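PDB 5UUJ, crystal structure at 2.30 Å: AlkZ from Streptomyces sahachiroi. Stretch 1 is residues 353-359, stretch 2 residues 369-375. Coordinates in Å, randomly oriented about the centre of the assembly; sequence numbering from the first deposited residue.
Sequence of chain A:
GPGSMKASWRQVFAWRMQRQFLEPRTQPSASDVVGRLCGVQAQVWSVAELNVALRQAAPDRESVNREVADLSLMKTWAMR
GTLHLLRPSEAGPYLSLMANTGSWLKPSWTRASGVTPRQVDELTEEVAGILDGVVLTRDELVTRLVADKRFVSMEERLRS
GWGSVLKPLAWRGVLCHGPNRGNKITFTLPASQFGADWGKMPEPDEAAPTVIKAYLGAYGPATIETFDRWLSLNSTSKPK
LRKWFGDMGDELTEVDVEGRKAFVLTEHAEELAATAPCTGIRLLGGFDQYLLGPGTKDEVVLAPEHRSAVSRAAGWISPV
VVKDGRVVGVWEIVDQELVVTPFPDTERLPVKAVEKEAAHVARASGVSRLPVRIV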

# COMPACT_ATOMS: atom_id res chain seq x y z
N ALA A 353 27.06 -9.79 5.12
CA ALA A 353 25.63 -9.94 4.89
C ALA A 353 25.04 -8.64 4.35
O ALA A 353 24.20 -8.66 3.45
CB ALA A 353 24.92 -10.36 6.17
N VAL A 354 25.50 -7.52 4.90
CA VAL A 354 25.05 -6.21 4.44
C VAL A 354 25.48 -5.97 3.00
O VAL A 354 24.70 -5.48 2.18
CB VAL A 354 25.60 -5.09 5.35
CG1 VAL A 354 25.20 -3.71 4.82
CG2 VAL A 354 25.09 -5.27 6.77
N GLU A 355 26.73 -6.32 2.69
CA GLU A 355 27.27 -6.13 1.35
C GLU A 355 26.52 -6.96 0.32
O GLU A 355 26.36 -6.55 -0.83
CB GLU A 355 28.76 -6.46 1.33
CG GLU A 355 29.64 -5.35 1.91
CD GLU A 355 31.11 -5.72 1.98
OE1 GLU A 355 31.92 -4.82 2.30
OE2 GLU A 355 31.45 -6.89 1.71
N LYS A 356 26.05 -8.14 0.72
CA LYS A 356 25.28 -8.99 -0.18
C LYS A 356 23.93 -8.34 -0.48
O LYS A 356 23.46 -8.36 -1.62
CB LYS A 356 25.09 -10.38 0.43
CG LYS A 356 24.40 -11.37 -0.50
CD LYS A 356 25.07 -11.42 -1.87
CE LYS A 356 24.61 -12.62 -2.69
NZ LYS A 356 25.08 -13.91 -2.11
N GLU A 357 23.31 -7.76 0.53
CA GLU A 357 22.07 -7.03 0.34
C GLU A 357 22.29 -5.80 -0.54
O GLU A 357 21.46 -5.47 -1.38
CB GLU A 357 21.46 -6.62 1.68
CG GLU A 357 20.62 -7.71 2.34
CD GLU A 357 19.39 -8.05 1.53
OE1 GLU A 357 18.40 -7.28 1.57
OE2 GLU A 357 19.40 -9.09 0.84
N ALA A 358 23.42 -5.13 -0.34
CA ALA A 358 23.74 -3.95 -1.14
C ALA A 358 23.82 -4.30 -2.63
O ALA A 358 23.40 -3.52 -3.48
CB ALA A 358 25.06 -3.33 -0.68
N ALA A 359 24.34 -5.48 -2.93
CA ALA A 359 24.45 -5.94 -4.31
C ALA A 359 23.07 -6.20 -4.91
O ALA A 359 22.84 -5.98 -6.10
CB ALA A 359 25.30 -7.19 -4.39
N ARG A 369 27.30 -1.39 -8.84
CA ARG A 369 27.84 -1.57 -7.50
C ARG A 369 27.38 -0.49 -6.54
O ARG A 369 27.19 0.67 -6.93
CB ARG A 369 29.37 -1.59 -7.54
CG ARG A 369 30.00 -2.69 -6.69
CD ARG A 369 31.41 -2.33 -6.23
NE ARG A 369 32.21 -1.71 -7.29
CZ ARG A 369 32.85 -2.38 -8.24
NH1 ARG A 369 32.79 -3.71 -8.29
NH2 ARG A 369 33.56 -1.72 -9.15
N LEU A 370 27.19 -0.88 -5.29
CA LEU A 370 26.92 0.07 -4.21
C LEU A 370 27.84 -0.23 -3.03
O LEU A 370 27.52 -1.07 -2.20
CB LEU A 370 25.46 -0.00 -3.77
CG LEU A 370 24.40 0.62 -4.69
CD1 LEU A 370 23.01 0.39 -4.10
CD2 LEU A 370 24.63 2.11 -4.92
N PRO A 371 29.00 0.45 -2.97
CA PRO A 371 29.87 0.31 -1.80
C PRO A 371 29.11 0.63 -0.51
O PRO A 371 28.24 1.50 -0.52
CB PRO A 371 30.99 1.32 -2.06
CG PRO A 371 31.01 1.49 -3.53
CD PRO A 371 29.59 1.34 -3.99
N VAL A 372 29.44 -0.08 0.56
CA VAL A 372 28.74 0.07 1.84
C VAL A 372 29.55 0.90 2.83
O VAL A 372 30.77 0.74 2.94
CB VAL A 372 28.43 -1.30 2.47
CG1 VAL A 372 27.79 -1.14 3.85
CG2 VAL A 372 27.53 -2.12 1.57
N ARG A 373 28.86 1.77 3.54
CA ARG A 373 29.41 2.46 4.70
C ARG A 373 28.43 2.33 5.85
O ARG A 373 27.25 2.68 5.71
CB ARG A 373 29.70 3.94 4.40
CG ARG A 373 30.83 4.15 3.40
CD ARG A 373 31.35 5.58 3.42
NE ARG A 373 30.39 6.55 2.89
CZ ARG A 373 29.68 7.41 3.62
NH1 ARG A 373 29.80 7.45 4.94
NH2 ARG A 373 28.84 8.24 3.02
N ILE A 374 28.90 1.81 6.98
CA ILE A 374 28.08 1.68 8.18
C ILE A 374 28.49 2.76 9.18
O ILE A 374 29.62 2.76 9.68
CB ILE A 374 28.20 0.28 8.80
CG1 ILE A 374 27.76 -0.77 7.78
CG2 ILE A 374 27.35 0.18 10.07
CD1 ILE A 374 27.97 -2.22 8.21
N VAL A 375 27.56 3.66 9.47
CA VAL A 375 27.84 4.87 10.24
C VAL A 375 27.36 4.75 11.69
O VAL A 375 28.12 4.98 12.62
CB VAL A 375 27.17 6.09 9.58
CG1 VAL A 375 27.40 7.36 10.40
CG2 VAL A 375 27.69 6.27 8.16
OXT VAL A 375 26.20 4.44 11.95

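Helix 353-359 packs against strand 372-374 and the loop before it mainly through apolar side chains; no hydrogen bond crosses between the two stretches. The chain directions are 134° apart, and the axes approach to 9.4 Å, close enough for short side chains to meet. Val372 is the centre of the contact. Its CA-to-CB bond points toward the helix, and with chi1 at 176° (t) both methyls reach it: CG1 lies 3.8 Å from Val354 CG1, while CG2 lies 3.6 Å from Ala358 CB and 3.9 Å from Glu355 CG. Val354, also t (176°), likewise uses both branches, its CG2 coming 4.4 Å from Ile374 CD1. That looser contact depends on the extended end of Ile374, whose m,t rotamer (-59°, 174°) carries CD1 to the helix. Val354 and Ala358 are one helical turn apart, joined by the Ala358 N to Val354 O hydrogen bond (2.8 Å), so both CB atoms point toward the strand. The single methyl of Ala358 lets the backbone come near: Ala358 CB is 3.7 Å from Leu370 O, and the two CA atoms, Ala358 CA and Leu370 CA, are 6.0 Å apart. Glu355 points sideways; its m,t conformation (-78°, 176°) lays CG beside Val372 while the extended chain carries the carboxylate onward. Pro371 and Arg373 alternate with the inward residues and point away.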